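Local coordinates for Glyoxalase/bleomycin resistance protein/dioxygenase (Alicyclobacillus acidocaldarius subsp. acidocaldarius, PDB 3RRI) that is probably a metal-binding member of the glyoxalase/bleomycin resistance/dioxygenase superfamily and may act as a dioxygenase, at residues P94-L99 with T112-D117. Residues are numbered along the deposited sequence; the frame is centred on the assembly and turned at random.
Sequences PFYHDL and TFFLID
F95 and H97 pair with L115 and F114 in an antiparallel strand contact broken by a classic beta bulge, in the second βαβββ module of a vicinal oxygen chelate fold. Y96 and H97 both face F114. Their amides reach F114 O from the same face of its carbonyl plane. The bond from H97 N is nearly straight, while that from Y96 N is more bent (135°). F114 N returns a bond to H97 O at 2.9 Å. Before the bulge, I116 N donates to P94 O at 3.1 Å. On one face of the sheet, L115 CD2 sits over the centre of the F95 ring, 3.6 Å from its centroid, in a CH-pi contact. F95 CE2 also meets F113 CD1 at 3.6 Å, with the ring planes at 43°. On the other face, H97 CB packs on F114 CD2, and Y96 CB lies 3.9 Å from F114 CB. H97 ND1 donates to D98 O in the imidazole plane. Helix 78-90 borders the F95 face: A88 touches F95 and L115, and K89 makes a cation-pi contact with F95 and a salt bridge with D98. Strand 110-116 also pairs with strand 122-128.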
ATOM      1  N   PRO A  94     -27.598   5.741 -21.787  1.00 22.43           N
ATOM      2  CA  PRO A  94     -28.153   4.640 -22.562  1.00 23.31           C
ATOM      3  C   PRO A  94     -27.421   3.341 -22.326  1.00 23.57           C
ATOM      4  O   PRO A  94     -26.194   3.327 -22.354  1.00 23.22           O
ATOM      5  CB  PRO A  94     -27.971   5.085 -24.029  1.00 23.25           C
ATOM      6  CG  PRO A  94     -27.768   6.514 -23.974  1.00 24.49           C
ATOM      7  CD  PRO A  94     -27.254   6.902 -22.624  1.00 23.50           C
ATOM      8  N   PHE A  95     -28.169   2.265 -22.129  1.00 23.01           N
ATOM      9  CA  PHE A  95     -27.645   0.907 -22.131  1.00 23.03           C
ATOM     10  C   PHE A  95     -27.729   0.270 -23.524  1.00 23.83           C
ATOM     11  O   PHE A  95     -28.743   0.397 -24.229  1.00 25.20           O
ATOM     12  CB  PHE A  95     -28.425   0.027 -21.153  1.00 22.33           C
ATOM     13  CG  PHE A  95     -28.099   0.286 -19.714  1.00 21.28           C
ATOM     14  CD1 PHE A  95     -28.510   1.452 -19.096  1.00 21.14           C
ATOM     15  CD2 PHE A  95     -27.374  -0.627 -18.961  1.00 19.20           C
ATOM     16  CE1 PHE A  95     -28.204   1.697 -17.735  1.00 20.48           C
ATOM     17  CE2 PHE A  95     -27.068  -0.375 -17.632  1.00 19.07           C
ATOM     18  CZ  PHE A  95     -27.468   0.802 -17.029  1.00 19.70           C
ATOM     19  N   TYR A  96     -26.655  -0.392 -23.938  1.00 23.40           N
ATOM     20  CA  TYR A  96     -26.664  -1.312 -25.053  1.00 23.61           C
ATOM     21  C   TYR A  96     -27.187  -2.671 -24.614  1.00 23.06           C
ATOM     22  O   TYR A  96     -27.916  -3.351 -25.360  1.00 24.36           O
ATOM     23  CB  TYR A  96     -25.242  -1.444 -25.643  1.00 23.42           C
ATOM     24  CG  TYR A  96     -25.178  -2.374 -26.811  1.00 25.21           C
ATOM     25  CD1 TYR A  96     -25.685  -1.987 -28.054  1.00 27.97           C
ATOM     26  CD2 TYR A  96     -24.639  -3.652 -26.683  1.00 25.21           C
ATOM     27  CE1 TYR A  96     -25.644  -2.860 -29.138  1.00 29.57           C
ATOM     28  CE2 TYR A  96     -24.591  -4.523 -27.752  1.00 27.61           C
ATOM     29  CZ  TYR A  96     -25.099  -4.121 -28.972  1.00 28.30           C
ATOM     30  OH  TYR A  96     -25.044  -4.995 -30.033  1.00 34.85           O
ATOM     31  N   HIS A  97     -26.772  -3.093 -23.429  1.00 22.54           N
ATOM     32  CA  HIS A  97     -27.231  -4.348 -22.828  1.00 22.66           C
ATOM     33  C   HIS A  97     -27.415  -4.151 -21.331  1.00 22.45           C
ATOM     34  O   HIS A  97     -26.503  -3.723 -20.635  1.00 21.38           O
ATOM     35  CB  HIS A  97     -26.244  -5.487 -23.123  1.00 22.90           C
ATOM     36  CG  HIS A  97     -26.855  -6.855 -23.058  1.00 27.43           C
ATOM     37  ND1 HIS A  97     -27.329  -7.400 -21.880  1.00 33.52           N
ATOM     38  CD2 HIS A  97     -27.075  -7.784 -24.018  1.00 29.66           C
ATOM     39  CE1 HIS A  97     -27.810  -8.610 -22.120  1.00 33.34           C
ATOM     40  NE2 HIS A  97     -27.678  -8.862 -23.410  1.00 32.85           N
ATOM     41  N   ASP A  98     -28.615  -4.446 -20.811  1.00 22.10           N
ATOM     42  CA  ASP A  98     -28.867  -4.254 -19.401  1.00 22.31           C
ATOM     43  C   ASP A  98     -28.165  -5.353 -18.587  1.00 21.76           C
ATOM     44  O   ASP A  98     -27.582  -6.286 -19.144  1.00 20.87           O
ATOM     45  CB  ASP A  98     -30.404  -4.254 -19.119  1.00 23.12           C
ATOM     46  CG  ASP A  98     -30.799  -3.377 -17.914  1.00 25.73           C
ATOM     47  OD1 ASP A  98     -29.992  -3.185 -16.964  1.00 22.69           O
ATOM     48  OD2 ASP A  98     -31.946  -2.852 -17.901  1.00 29.07           O
ATOM     49  N   LEU A  99     -28.237  -5.226 -17.275  1.00 21.90           N
ATOM     50  CA  LEU A  99     -27.609  -6.130 -16.336  1.00 23.32           C
ATOM     51  C   LEU A  99     -27.903  -7.574 -16.692  1.00 24.82           C
ATOM     52  O   LEU A  99     -29.084  -7.969 -16.865  1.00 24.50           O
ATOM     53  CB  LEU A  99     -28.093  -5.841 -14.902  1.00 23.86           C
ATOM     54  CG  LEU A  99     -27.324  -6.372 -13.709  1.00 26.93           C
ATOM     55  CD1 LEU A  99     -25.861  -5.887 -13.728  1.00 28.31           C
ATOM     56  CD2 LEU A  99     -28.019  -5.897 -12.435  1.00 29.84           C
ATOM     57  N   THR A 112     -22.501  -8.330 -15.780  1.00 22.12           N
ATOM     58  CA  THR A 112     -22.058  -7.419 -16.820  1.00 22.33           C
ATOM     59  C   THR A 112     -23.204  -6.471 -17.196  1.00 21.65           C
ATOM     60  O   THR A 112     -24.381  -6.864 -17.138  1.00 21.58           O
ATOM     61  CB  THR A 112     -21.655  -8.225 -18.064  1.00 23.45           C
ATOM     62  OG1 THR A 112     -21.250  -7.355 -19.109  1.00 27.81           O
ATOM     63  CG2 THR A 112     -22.845  -9.008 -18.564  1.00 25.03           C
ATOM     64  N   PHE A 113     -22.893  -5.230 -17.540  1.00 19.53           N
ATOM     65  CA  PHE A 113     -23.816  -4.384 -18.297  1.00 19.34           C
ATOM     66  C   PHE A 113     -23.008  -3.566 -19.294  1.00 19.74           C
ATOM     67  O   PHE A 113     -21.810  -3.357 -19.074  1.00 19.60           O
ATOM     68  CB  PHE A 113     -24.693  -3.488 -17.415  1.00 18.88           C
ATOM     69  CG  PHE A 113     -23.934  -2.536 -16.529  1.00 17.77           C
ATOM     70  CD1 PHE A 113     -23.688  -1.227 -16.920  1.00 17.87           C
ATOM     71  CD2 PHE A 113     -23.508  -2.926 -15.265  1.00 18.28           C
ATOM     72  CE1 PHE A 113     -23.061  -0.347 -16.071  1.00 16.71           C
ATOM     73  CE2 PHE A 113     -22.837  -2.038 -14.442  1.00 20.35           C
ATOM     74  CZ  PHE A 113     -22.623  -0.759 -14.856  1.00 17.93           C
ATOM     75  N   PHE A 114     -23.627  -3.205 -20.407  1.00 18.86           N
ATOM     76  CA  PHE A 114     -22.985  -2.394 -21.437  1.00 19.09           C
ATOM     77  C   PHE A 114     -23.698  -1.061 -21.574  1.00 19.37           C
ATOM     78  O   PHE A 114     -24.928  -1.027 -21.758  1.00 20.15           O
ATOM     79  CB  PHE A 114     -23.077  -3.061 -22.793  1.00 18.33           C
ATOM     80  CG  PHE A 114     -22.159  -4.226 -23.007  1.00 21.92           C
ATOM     81  CD1 PHE A 114     -21.082  -4.102 -23.878  1.00 21.58           C
ATOM     82  CD2 PHE A 114     -22.383  -5.441 -22.416  1.00 23.73           C
ATOM     83  CE1 PHE A 114     -20.239  -5.182 -24.134  1.00 21.38           C
ATOM     84  CE2 PHE A 114     -21.521  -6.518 -22.641  1.00 24.93           C
ATOM     85  CZ  PHE A 114     -20.451  -6.384 -23.518  1.00 23.80           C
ATOM     86  N   LEU A 115     -22.948   0.026 -21.523  1.00 18.92           N
ATOM     87  CA  LEU A 115     -23.411   1.358 -21.883  1.00 19.40           C
ATOM     88  C   LEU A 115     -22.960   1.656 -23.314  1.00 20.61           C
ATOM     89  O   LEU A 115     -22.128   0.927 -23.870  1.00 20.24           O
ATOM     90  CB  LEU A 115     -22.852   2.414 -20.939  1.00 19.87           C
ATOM     91  CG  LEU A 115     -23.039   2.175 -19.451  1.00 18.57           C
ATOM     92  CD1 LEU A 115     -22.472   3.283 -18.663  1.00 18.53           C
ATOM     93  CD2 LEU A 115     -24.565   1.987 -19.132  1.00 18.41           C
ATOM     94  N   ILE A 116     -23.544   2.686 -23.923  1.00 21.02           N
ATOM     95  CA  ILE A 116     -23.186   3.061 -25.301  1.00 21.26           C
ATOM     96  C   ILE A 116     -23.059   4.552 -25.376  1.00 21.20           C
ATOM     97  O   ILE A 116     -23.930   5.299 -24.929  1.00 21.17           O
ATOM     98  CB  ILE A 116     -24.190   2.457 -26.343  1.00 21.41           C
ATOM     99  CG1 ILE A 116     -23.768   2.762 -27.792  1.00 22.83           C
ATOM    100  CG2 ILE A 116     -25.648   2.907 -26.039  1.00 21.67           C
ATOM    101  CD1 ILE A 116     -24.574   2.029 -28.861  1.00 24.07           C
ATOM    102  N   ASP A 117     -21.896   5.015 -25.849  1.00 20.65           N
ATOM    103  CA  ASP A 117     -21.640   6.436 -25.964  1.00 21.43           C
ATOM    104  C   ASP A 117     -22.241   7.015 -27.280  1.00 21.11           C
ATOM    105  O   ASP A 117     -22.758   6.259 -28.108  1.00 21.60           O
ATOM    106  CB  ASP A 117     -20.146   6.780 -25.691  1.00 21.27           C
ATOM    107  CG  ASP A 117     -19.239   6.722 -26.899  1.00 21.74           C
ATOM    108  OD1 ASP A 117     -19.707   6.471 -28.011  1.00 20.30           O
ATOM    109  OD2 ASP A 117     -17.997   6.986 -26.698  1.00 20.55           O
TER
HETATM  110  O   HOH W   1     -24.913  -7.224 -20.131  1.00 29.64           O